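Local coordinates for protein alternansucrase (Leuconostoc mesenteroides, PDB 6HVG) that belongs to glycosyl hydrolase family 70, pairing a TIM-barrel-clan domain and a bound calcium ion with repeats of the choline-binding and cell-wall-binding kind, at residues I855-S859 against N907-G911; L1212-R1216 against A1236-I1240; P1341-V1345 against N1355-M1359. One frame throughout, in Å; residues are numbered along the deposited sequence.

Contact 1: residues I855-S859 against N907-G911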
ATOM      1  N   ILE A 855     -37.831   4.029 -10.293  1.00 44.51           N
ATOM      2  CA  ILE A 855     -39.024   3.461  -9.685  1.00 46.24           C
ATOM      3  C   ILE A 855     -40.206   3.446 -10.685  1.00 49.97           C
ATOM      4  O   ILE A 855     -40.939   2.470 -10.755  1.00 50.04           O
ATOM      5  CB  ILE A 855     -39.428   4.291  -8.446  1.00 47.71           C
ATOM      6  CG1 ILE A 855     -38.337   4.221  -7.374  1.00 46.95           C
ATOM      7  CG2 ILE A 855     -40.796   3.846  -7.924  1.00 47.95           C
ATOM      8  CD1 ILE A 855     -38.519   5.173  -6.206  1.00 48.03           C
ATOM      9  N   LYS A 856     -40.393   4.551 -11.414  1.00 53.11           N
ATOM     10  CA  LYS A 856     -41.514   4.735 -12.345  1.00 58.19           C
ATOM     11  C   LYS A 856     -41.395   3.943 -13.643  1.00 56.22           C
ATOM     12  O   LYS A 856     -42.387   3.396 -14.136  1.00 57.82           O
ATOM     13  CB  LYS A 856     -41.634   6.212 -12.737  1.00 65.08           C
ATOM     14  CG  LYS A 856     -42.416   7.090 -11.779  1.00 70.21           C
ATOM     15  CD  LYS A 856     -42.435   8.535 -12.265  1.00 72.45           C
ATOM     16  CE  LYS A 856     -43.753   9.229 -11.969  1.00 74.26           C
ATOM     17  NZ  LYS A 856     -44.042   9.320 -10.515  1.00 72.25           N
ATOM     18  N   TYR A 857     -40.200   3.929 -14.233  1.00 51.33           N
ATOM     19  CA  TYR A 857     -40.072   3.466 -15.610  1.00 49.96           C
ATOM     20  C   TYR A 857     -39.207   2.227 -15.849  1.00 49.63           C
ATOM     21  O   TYR A 857     -39.381   1.546 -16.856  1.00 50.65           O
ATOM     22  CB  TYR A 857     -39.531   4.587 -16.488  1.00 50.32           C
ATOM     23  CG  TYR A 857     -40.234   5.918 -16.344  1.00 49.72           C
ATOM     24  CD1 TYR A 857     -41.387   6.200 -17.070  1.00 48.20           C
ATOM     25  CD2 TYR A 857     -39.738   6.892 -15.512  1.00 48.18           C
ATOM     26  CE1 TYR A 857     -42.005   7.431 -16.969  1.00 48.00           C
ATOM     27  CE2 TYR A 857     -40.362   8.111 -15.390  1.00 47.51           C
ATOM     28  CZ  TYR A 857     -41.495   8.388 -16.135  1.00 47.02           C
ATOM     29  OH  TYR A 857     -42.136   9.588 -16.001  1.00 43.44           O
ATOM     30  N   VAL A 858     -38.271   1.917 -14.953  1.00 47.81           N
ATOM     31  CA  VAL A 858     -37.265   0.902 -15.251  1.00 45.69           C
ATOM     32  C   VAL A 858     -37.767  -0.520 -15.022  1.00 46.30           C
ATOM     33  O   VAL A 858     -37.826  -0.997 -13.898  1.00 45.66           O
ATOM     34  CB  VAL A 858     -35.967   1.174 -14.499  1.00 46.32           C
ATOM     35  CG1 VAL A 858     -34.965   0.051 -14.707  1.00 47.69           C
ATOM     36  CG2 VAL A 858     -35.379   2.495 -14.980  1.00 47.35           C
ATOM     37  N   SER A 859     -38.152  -1.180 -16.113  1.00 47.42           N
ATOM     38  CA  SER A 859     -38.476  -2.609 -16.094  1.00 47.77           C
ATOM     39  C   SER A 859     -38.405  -3.186 -17.494  1.00 47.21           C
ATOM     40  O   SER A 859     -38.230  -2.441 -18.458  1.00 48.39           O
ATOM     41  CB  SER A 859     -39.860  -2.869 -15.501  1.00 49.73           C
ATOM     42  OG  SER A 859     -40.024  -4.266 -15.223  1.00 51.71           O
ATOM     43  N   ASN A 907     -46.611   2.963 -20.428  1.00 60.81           N
ATOM     44  CA  ASN A 907     -46.045   4.189 -19.872  1.00 60.21           C
ATOM     45  C   ASN A 907     -44.737   3.993 -19.124  1.00 56.35           C
ATOM     46  O   ASN A 907     -44.277   4.892 -18.421  1.00 58.95           O
ATOM     47  CB  ASN A 907     -47.100   4.875 -19.015  1.00 62.49           C
ATOM     48  CG  ASN A 907     -48.343   5.222 -19.817  1.00 64.97           C
ATOM     49  OD1 ASN A 907     -49.418   4.665 -19.578  1.00 72.68           O
ATOM     50  ND2 ASN A 907     -48.195   6.100 -20.807  1.00 61.54           N
ATOM     51  N   GLN A 908     -44.136   2.826 -19.304  1.00 52.80           N
ATOM     52  CA  GLN A 908     -42.873   2.470 -18.658  1.00 51.43           C
ATOM     53  C   GLN A 908     -41.772   2.419 -19.746  1.00 51.06           C
ATOM     54  O   GLN A 908     -42.037   2.733 -20.910  1.00 48.78           O
ATOM     55  CB  GLN A 908     -43.011   1.123 -17.943  1.00 47.60           C
ATOM     56  CG  GLN A 908     -43.891   1.170 -16.731  1.00 47.15           C
ATOM     57  CD  GLN A 908     -44.075  -0.171 -16.058  1.00 45.66           C
ATOM     58  OE1 GLN A 908     -43.552  -1.187 -16.493  1.00 46.99           O
ATOM     59  NE2 GLN A 908     -44.813  -0.166 -14.955  1.00 45.28           N
ATOM     60  N   GLY A 909     -40.562   2.032 -19.356  1.00 47.70           N
ATOM     61  CA  GLY A 909     -39.425   2.010 -20.242  1.00 48.27           C
ATOM     62  C   GLY A 909     -38.678   3.330 -20.216  1.00 49.47           C
ATOM     63  O   GLY A 909     -39.214   4.346 -19.793  1.00 48.45           O
ATOM     64  N   ILE A 910     -37.429   3.310 -20.671  1.00 50.77           N
ATOM     65  CA  ILE A 910     -36.565   4.478 -20.619  1.00 52.28           C
ATOM     66  C   ILE A 910     -35.512   4.403 -21.732  1.00 53.30           C
ATOM     67  O   ILE A 910     -35.178   3.313 -22.191  1.00 52.59           O
ATOM     68  CB  ILE A 910     -35.894   4.576 -19.228  1.00 53.70           C
ATOM     69  CG1 ILE A 910     -35.183   5.911 -19.041  1.00 55.77           C
ATOM     70  CG2 ILE A 910     -34.894   3.454 -19.021  1.00 54.53           C
ATOM     71  CD1 ILE A 910     -34.830   6.228 -17.587  1.00 54.46           C
ATOM     72  N   GLY A 911     -35.023   5.564 -22.173  1.00 53.71           N
ATOM     73  CA  GLY A 911     -34.000   5.637 -23.208  1.00 52.53           C
ATOM     74  C   GLY A 911     -32.821   6.451 -22.726  1.00 52.50           C
ATOM     75  O   GLY A 911     -32.991   7.574 -22.248  1.00 53.82           O
TER
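Tyr857 and Gln908 bring the two backbones closest, 4.3 Å between their CA atoms, where the last part of helix 844-857 meets the run into strand 910-915 with the chain directions 69° apart. One backbone hydrogen bond joins them. Gly909 N donates a hydrogen bond to Tyr857 O at 2.8 Å, with an N-H...O angle of 152°. The donor lies in the carbonyl plane, on a lone pair of the oxygen. Gly909 has a positive phi, in a conformation that suits glycine.

Tyr857 is the main side chain here. Its chi1 of -49° sets CG beside the backbone N and anti to the carbonyl carbon. The ring is then met at its edge by Asn907 O, 3.4 Å from Tyr857 CD1. Tyr857 CB packs against Gly909 O at 3.3 Å. One face of the ring is covered near its rim by CB of Lys856. Gln908 is extended beyond CG, and its CG lies 3.7 Å from Lys856 O. NE2 of Gln1016 hydrogen-bonds to both Lys856 O and Asn907 O, a second tie between the two segments. Further on, Val858 CG2 and Ile910 CG2 touch at 4.2 Å, the two side chains meeting at a slant. Arg885 of strand 881-885 packs on both of them.

Tyr857 also touches Val1008 and Pro1009 of strand 1003-1009, and Val1006 and Val1008 pack on Ile910. The contact is buried. It joins a helix that comes after barrel strand 821-825 and the short helix 826-829 to a large antiparallel sheet, consistent with the seam between the barrel and the beta domain C of this family.

Contact 2: residues L1212-R1216 against A1236-I1240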
ATOM      1  N   LEU A1212     -23.764 -19.045  21.196  1.00 55.57           N
ATOM      2  CA  LEU A1212     -23.481 -20.292  20.486  1.00 58.08           C
ATOM      3  C   LEU A1212     -24.227 -21.499  21.031  1.00 61.77           C
ATOM      4  O   LEU A1212     -24.664 -22.364  20.270  1.00 62.29           O
ATOM      5  CB  LEU A1212     -21.984 -20.598  20.533  1.00 59.25           C
ATOM      6  CG  LEU A1212     -21.061 -19.624  19.791  1.00 60.31           C
ATOM      7  CD1 LEU A1212     -19.611 -19.875  20.163  1.00 62.02           C
ATOM      8  CD2 LEU A1212     -21.234 -19.716  18.287  1.00 58.65           C
ATOM      9  N   ASP A1213     -24.349 -21.579  22.349  1.00 66.42           N
ATOM     10  CA  ASP A1213     -25.008 -22.716  22.962  1.00 70.43           C
ATOM     11  C   ASP A1213     -26.495 -22.745  22.625  1.00 68.55           C
ATOM     12  O   ASP A1213     -27.033 -23.803  22.302  1.00 72.53           O
ATOM     13  CB  ASP A1213     -24.777 -22.709  24.486  1.00 75.35           C
ATOM     14  CG  ASP A1213     -23.314 -22.946  24.864  1.00 71.18           C
ATOM     15  OD1 ASP A1213     -22.542 -23.441  24.017  1.00 65.10           O
ATOM     16  OD2 ASP A1213     -22.943 -22.658  26.015  1.00 72.41           O
ATOM     17  N   LYS A1214     -27.162 -21.601  22.710  1.00 66.92           N
ATOM     18  CA  LYS A1214     -28.556 -21.499  22.262  1.00 69.29           C
ATOM     19  C   LYS A1214     -28.696 -21.887  20.786  1.00 66.28           C
ATOM     20  O   LYS A1214     -29.660 -22.540  20.403  1.00 68.70           O
ATOM     21  CB  LYS A1214     -29.080 -20.071  22.461  1.00 75.70           C
ATOM     22  CG  LYS A1214     -30.580 -19.897  22.242  1.00 81.73           C
ATOM     23  CD  LYS A1214     -31.372 -20.448  23.426  1.00 89.62           C
ATOM     24  CE  LYS A1214     -32.645 -21.184  23.013  1.00 89.36           C
ATOM     25  NZ  LYS A1214     -33.073 -22.193  24.019  1.00 87.86           N
ATOM     26  N   LEU A1215     -27.731 -21.464  19.968  1.00 63.67           N
ATOM     27  CA  LEU A1215     -27.720 -21.766  18.539  1.00 59.10           C
ATOM     28  C   LEU A1215     -27.468 -23.245  18.227  1.00 59.24           C
ATOM     29  O   LEU A1215     -28.039 -23.766  17.272  1.00 57.80           O
ATOM     30  CB  LEU A1215     -26.695 -20.900  17.804  1.00 58.31           C
ATOM     31  CG  LEU A1215     -27.061 -19.438  17.548  1.00 59.95           C
ATOM     32  CD1 LEU A1215     -25.863 -18.688  16.997  1.00 60.16           C
ATOM     33  CD2 LEU A1215     -28.214 -19.286  16.576  1.00 60.98           C
ATOM     34  N   ARG A1216     -26.615 -23.913  19.005  1.00 61.15           N
ATOM     35  CA  ARG A1216     -26.310 -25.341  18.785  1.00 64.68           C
ATOM     36  C   ARG A1216     -27.510 -26.210  19.148  1.00 67.04           C
ATOM     37  O   ARG A1216     -27.840 -27.156  18.439  1.00 68.54           O
ATOM     38  CB  ARG A1216     -25.096 -25.783  19.608  1.00 69.74           C
ATOM     39  CG  ARG A1216     -24.489 -27.106  19.149  1.00 74.06           C
ATOM     40  CD  ARG A1216     -23.897 -27.939  20.281  1.00 82.39           C
ATOM     41  NE  ARG A1216     -22.486 -27.632  20.521  1.00 85.09           N
ATOM     42  CZ  ARG A1216     -22.019 -26.834  21.479  1.00 86.73           C
ATOM     43  NH1 ARG A1216     -22.846 -26.226  22.332  1.00 82.04           N
ATOM     44  NH2 ARG A1216     -20.699 -26.644  21.583  1.00 89.28           N
ATOM     45  N   ALA A1236     -17.693 -24.723  18.731  1.00 58.26           N
ATOM     46  CA  ALA A1236     -18.193 -23.882  19.815  1.00 61.75           C
ATOM     47  C   ALA A1236     -17.865 -24.436  21.213  1.00 62.41           C
ATOM     48  O   ALA A1236     -18.333 -23.892  22.221  1.00 64.70           O
ATOM     49  CB  ALA A1236     -19.702 -23.679  19.664  1.00 64.42           C
ATOM     50  N   SER A1237     -17.068 -25.505  21.286  1.00 61.93           N
ATOM     51  CA  SER A1237     -16.703 -26.098  22.582  1.00 59.06           C
ATOM     52  C   SER A1237     -15.753 -25.180  23.382  1.00 59.86           C
ATOM     53  O   SER A1237     -15.583 -25.345  24.588  1.00 58.46           O
ATOM     54  CB  SER A1237     -16.085 -27.484  22.389  1.00 56.62           C
ATOM     55  OG  SER A1237     -14.719 -27.387  22.020  1.00 58.70           O
ATOM     56  N   THR A1238     -15.140 -24.215  22.697  1.00 59.81           N
ATOM     57  CA  THR A1238     -14.274 -23.217  23.318  1.00 58.88           C
ATOM     58  C   THR A1238     -14.768 -21.813  22.931  1.00 58.72           C
ATOM     59  O   THR A1238     -15.021 -21.534  21.756  1.00 56.63           O
ATOM     60  CB  THR A1238     -12.833 -23.432  22.832  1.00 58.51           C
ATOM     61  OG1 THR A1238     -12.511 -24.832  22.925  1.00 59.80           O
ATOM     62  CG2 THR A1238     -11.850 -22.633  23.641  1.00 58.71           C
ATOM     63  N   LYS A1239     -14.915 -20.938  23.918  1.00 58.09           N
ATOM     64  CA  LYS A1239     -15.426 -19.587  23.686  1.00 58.33           C
ATOM     65  C   LYS A1239     -14.283 -18.573  23.757  1.00 57.42           C
ATOM     66  O   LYS A1239     -13.375 -18.746  24.556  1.00 62.28           O
ATOM     67  CB  LYS A1239     -16.494 -19.221  24.726  1.00 59.06           C
ATOM     68  CG  LYS A1239     -17.898 -19.671  24.390  1.00 62.58           C
ATOM     69  CD  LYS A1239     -18.246 -21.002  25.012  1.00 70.34           C
ATOM     70  CE  LYS A1239     -19.627 -21.465  24.584  1.00 70.61           C
ATOM     71  NZ  LYS A1239     -19.698 -22.949  24.603  1.00 71.12           N
ATOM     72  N   ILE A1240     -14.344 -17.518  22.936  1.00 55.60           N
ATOM     73  CA  ILE A1240     -13.320 -16.468  22.920  1.00 53.07           C
ATOM     74  C   ILE A1240     -13.849 -15.205  23.595  1.00 51.12           C
ATOM     75  O   ILE A1240     -14.473 -14.370  22.942  1.00 52.20           O
ATOM     76  CB  ILE A1240     -12.861 -16.130  21.472  1.00 55.14           C
ATOM     77  CG1 ILE A1240     -12.359 -17.384  20.752  1.00 55.60           C
ATOM     78  CG2 ILE A1240     -11.751 -15.082  21.479  1.00 55.27           C
ATOM     79  CD1 ILE A1240     -12.029 -17.181  19.282  1.00 57.92           C
TER
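The Arg1216 guanidinium and the Asp1213 carboxylate are the flat groups facing the loop 1236-1240. At the guanidinium edge, near its plane, sits Ser1237 N, 3.8 Å from Arg1216 NH2. Ala1236 C approaches the same group obliquely.

The carboxylate is gripped through a single oxygen. Lys1239 NZ reaches Asp1213 OD1 at 2.9 Å on the syn side, only 19° out of the carboxylate plane. Arg1216 NH1 meets the same oxygen from above that plane, at a longer 3.3 Å. Lys1239 gets there by a bend at chi2 (94°), which turns its end toward the helix. Its NZ also donates to Ala1236 O at 2.9 Å, almost in line with the carbonyl bond, so the ammonium ties its own loop as well as the helix.

Beside the charged groups, Leu1212 CD1 packs on Ala1236 CB at 3.8 Å. Phe1223 of helix 1220-1224 touches Leu1212, Arg1216 and Ala1236.

Asp1213, Arg1216 and Lys1239 thus form a salt-bridge network beside a small apolar patch. Two cations sharing one oxygen would be expected to favour the ionised form of Asp1213 and to pin the loop to helix 1212-1218.

Contact 3: residues P1341-V1345 against N1355-M1359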
ATOM      1  N   PRO A1341      39.546 -24.212   1.732  1.00 52.87           N
ATOM      2  CA  PRO A1341      39.038 -23.254   2.713  1.00 50.70           C
ATOM      3  C   PRO A1341      37.531 -23.144   2.722  1.00 51.83           C
ATOM      4  O   PRO A1341      36.971 -22.669   3.704  1.00 58.48           O
ATOM      5  CB  PRO A1341      39.673 -21.923   2.286  1.00 51.09           C
ATOM      6  CG  PRO A1341      40.096 -22.108   0.869  1.00 51.13           C
ATOM      7  CD  PRO A1341      40.375 -23.558   0.702  1.00 52.60           C
ATOM      8  N   ILE A1342      36.871 -23.576   1.653  1.00 51.76           N
ATOM      9  CA  ILE A1342      35.414 -23.513   1.567  1.00 52.84           C
ATOM     10  C   ILE A1342      34.794 -24.596   2.422  1.00 52.60           C
ATOM     11  O   ILE A1342      35.099 -25.762   2.251  1.00 55.29           O
ATOM     12  CB  ILE A1342      34.928 -23.729   0.122  1.00 53.61           C
ATOM     13  CG1 ILE A1342      35.453 -22.623  -0.805  1.00 54.40           C
ATOM     14  CG2 ILE A1342      33.419 -23.756   0.055  1.00 50.75           C
ATOM     15  CD1 ILE A1342      35.285 -22.924  -2.286  1.00 53.57           C
ATOM     16  N   ARG A1343      33.903 -24.206   3.319  1.00 53.77           N
ATOM     17  CA  ARG A1343      33.230 -25.150   4.187  1.00 54.73           C
ATOM     18  C   ARG A1343      31.737 -24.961   4.116  1.00 52.10           C
ATOM     19  O   ARG A1343      31.240 -23.841   4.075  1.00 49.82           O
ATOM     20  CB  ARG A1343      33.677 -24.981   5.643  1.00 60.62           C
ATOM     21  CG  ARG A1343      33.290 -26.159   6.575  1.00 69.84           C
ATOM     22  CD  ARG A1343      33.470 -25.763   8.016  1.00 75.01           C
ATOM     23  NE  ARG A1343      33.299 -26.805   9.032  1.00 72.41           N
ATOM     24  CZ  ARG A1343      32.139 -27.132   9.583  1.00 67.66           C
ATOM     25  NH1 ARG A1343      30.997 -26.612   9.159  1.00 69.48           N
ATOM     26  NH2 ARG A1343      32.112 -28.028  10.541  1.00 69.47           N
ATOM     27  N   THR A1344      31.029 -26.084   4.120  1.00 54.21           N
ATOM     28  CA  THR A1344      29.579 -26.114   4.180  1.00 49.52           C
ATOM     29  C   THR A1344      29.173 -26.070   5.621  1.00 49.19           C
ATOM     30  O   THR A1344      29.579 -26.908   6.388  1.00 53.41           O
ATOM     31  CB  THR A1344      29.054 -27.412   3.564  1.00 47.87           C
ATOM     32  OG1 THR A1344      29.379 -27.425   2.173  1.00 47.32           O
ATOM     33  CG2 THR A1344      27.557 -27.545   3.739  1.00 46.04           C
ATOM     34  N   VAL A1345      28.346 -25.104   5.979  1.00 51.34           N
ATOM     35  CA  VAL A1345      27.882 -24.924   7.342  1.00 52.28           C
ATOM     36  C   VAL A1345      26.392 -25.239   7.467  1.00 53.28           C
ATOM     37  O   VAL A1345      25.593 -24.691   6.741  1.00 52.43           O
ATOM     38  CB  VAL A1345      28.139 -23.457   7.800  1.00 54.52           C
ATOM     39  CG1 VAL A1345      27.712 -23.240   9.243  1.00 53.12           C
ATOM     40  CG2 VAL A1345      29.605 -23.084   7.628  1.00 54.74           C
ATOM     41  N   ASN A1355      27.567 -22.223   1.985  1.00 48.00           N
ATOM     42  CA  ASN A1355      28.995 -22.459   1.839  1.00 45.99           C
ATOM     43  C   ASN A1355      29.786 -21.203   2.113  1.00 46.04           C
ATOM     44  O   ASN A1355      29.600 -20.182   1.462  1.00 47.21           O
ATOM     45  CB  ASN A1355      29.339 -22.979   0.444  1.00 47.62           C
ATOM     46  CG  ASN A1355      28.931 -24.435   0.249  1.00 52.50           C
ATOM     47  OD1 ASN A1355      28.762 -25.188   1.206  1.00 53.83           O
ATOM     48  ND2 ASN A1355      28.732 -24.827  -1.002  1.00 58.26           N
ATOM     49  N   TYR A1356      30.702 -21.310   3.070  1.00 46.18           N
ATOM     50  CA  TYR A1356      31.512 -20.181   3.508  1.00 43.73           C
ATOM     51  C   TYR A1356      32.978 -20.392   3.215  1.00 41.24           C
ATOM     52  O   TYR A1356      33.397 -21.519   2.986  1.00 45.20           O
ATOM     53  CB  TYR A1356      31.296 -19.988   4.991  1.00 44.07           C
ATOM     54  CG  TYR A1356      29.910 -19.513   5.330  1.00 46.06           C
ATOM     55  CD1 TYR A1356      28.835 -20.405   5.447  1.00 46.85           C
ATOM     56  CD2 TYR A1356      29.659 -18.163   5.525  1.00 47.56           C
ATOM     57  CE1 TYR A1356      27.567 -19.953   5.783  1.00 46.94           C
ATOM     58  CE2 TYR A1356      28.387 -17.700   5.840  1.00 45.55           C
ATOM     59  CZ  TYR A1356      27.365 -18.596   5.985  1.00 44.92           C
ATOM     60  OH  TYR A1356      26.139 -18.126   6.300  1.00 48.53           O
ATOM     61  N   TYR A1357      33.739 -19.306   3.191  1.00 38.30           N
ATOM     62  CA  TYR A1357      35.183 -19.358   2.992  1.00 39.47           C
ATOM     63  C   TYR A1357      35.912 -18.808   4.241  1.00 41.95           C
ATOM     64  O   TYR A1357      35.952 -17.603   4.452  1.00 44.37           O
ATOM     65  CB  TYR A1357      35.524 -18.515   1.779  1.00 38.33           C
ATOM     66  CG  TYR A1357      36.933 -18.651   1.229  1.00 38.80           C
ATOM     67  CD1 TYR A1357      38.014 -18.119   1.891  1.00 40.01           C
ATOM     68  CD2 TYR A1357      37.164 -19.246  -0.003  1.00 38.89           C
ATOM     69  CE1 TYR A1357      39.301 -18.221   1.357  1.00 40.03           C
ATOM     70  CE2 TYR A1357      38.433 -19.327  -0.549  1.00 38.49           C
ATOM     71  CZ  TYR A1357      39.497 -18.833   0.131  1.00 38.29           C
ATOM     72  OH  TYR A1357      40.753 -18.930  -0.429  1.00 38.58           O
ATOM     73  N   PHE A1358      36.445 -19.684   5.084  1.00 44.41           N
ATOM     74  CA  PHE A1358      37.179 -19.230   6.281  1.00 44.46           C
ATOM     75  C   PHE A1358      38.684 -19.258   6.076  1.00 44.39           C
ATOM     76  O   PHE A1358      39.216 -20.218   5.540  1.00 42.57           O
ATOM     77  CB  PHE A1358      36.815 -20.066   7.501  1.00 44.24           C
ATOM     78  CG  PHE A1358      35.370 -20.038   7.818  1.00 44.58           C
ATOM     79  CD1 PHE A1358      34.821 -18.886   8.344  1.00 47.21           C
ATOM     80  CD2 PHE A1358      34.555 -21.114   7.574  1.00 44.45           C
ATOM     81  CE1 PHE A1358      33.471 -18.800   8.659  1.00 49.20           C
ATOM     82  CE2 PHE A1358      33.197 -21.046   7.868  1.00 47.42           C
ATOM     83  CZ  PHE A1358      32.645 -19.880   8.403  1.00 49.19           C
ATOM     84  N   MET A1359      39.365 -18.208   6.536  1.00 44.65           N
ATOM     85  CA  MET A1359      40.793 -18.073   6.301  1.00 45.75           C
ATOM     86  C   MET A1359      41.578 -18.844   7.359  1.00 44.15           C
ATOM     87  O   MET A1359      40.992 -19.473   8.230  1.00 45.82           O
ATOM     88  CB  MET A1359      41.155 -16.594   6.246  1.00 49.03           C
ATOM     89  CG  MET A1359      40.343 -15.836   5.190  1.00 51.43           C
ATOM     90  SD  MET A1359      41.134 -14.284   4.748  1.00 56.76           S
ATOM     91  CE  MET A1359      39.854 -13.060   4.872  1.00 61.50           C
TER
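Pro1341 lays its ring on Tyr1357, with CB over one face, 3.9 Å from the ring centroid. This is a CH-pi contact. Tyr1357 has CG anti to the backbone N (chi1 -168°), which turns the phenol toward the proline. The two side chains lie side by side, and Pro1341 CG comes 3.4 Å from Tyr1357 CZ. Tyr1357 OH is held by Thr1371 O. Ile1342 CG1 approaches the same ring obliquely, 3.9 Å from Tyr1357 CD2.

Thr1344 and Asn1355 lie on the same face of the sheet as Ile1342 and Tyr1357, pointing the same way. Chi1 of -65° puts Thr1344 OG1 beside its backbone N, where it donates to Asn1355 OD1. The bond is modelled very short, and its exact length is doubtful.

Val1345 points toward the other strand and packs on two aromatics. Its CG2 lies 3.5 Å from Tyr1356 CD1 and 4.1 Å from Phe1358 CE2. It comes at the Phe1358 ring edge, and its side chain crosses both aromatics at about a right angle. Tyr1356 OH bonds to Arg1352 O in the turn region, and Tyr1325 of strand 1323-1326 packs on Val1345 and Phe1358.

Arg1343 and Tyr1356, on the opposite face, are a hydrogen-bonded antiparallel pair: each N donates to the other's O at 2.8 Å. Ile1342-Tyr1357 and Thr1344-Asn1355 are the non-hydrogen-bonded pairs beside it. A weak bond from Phe1358 N to Pro1341 O extends the ladder.

This is a two-stranded beta hairpin, 1342-1345 with 1354-1357, that packs through aromatics on neighbouring hairpins, as in proteins with choline-binding and cell-wall-binding repeats.

How the contacts relate
The three contacts follow one another along the chain and do not touch. Contacts 1 and 2 lie in the same family 70 range, with centres about 50 Å apart. Contact 1 joins helix 844-857 to the large antiparallel sheet through strand 910-915. Contact 2 ties helix 1212-1218 to the loop before strand 1248-1252, with helix 587-601 packed beside it. Contact 3 lies farther along, in the hairpin 1342-1345 with 1354-1357. Its centre is about 57 Å from that of contact 2 and about 80 Å from that of contact 1, on the other side of the chain's centre from contact 1. The three therefore sample separate parts of an extended, multidomain protein.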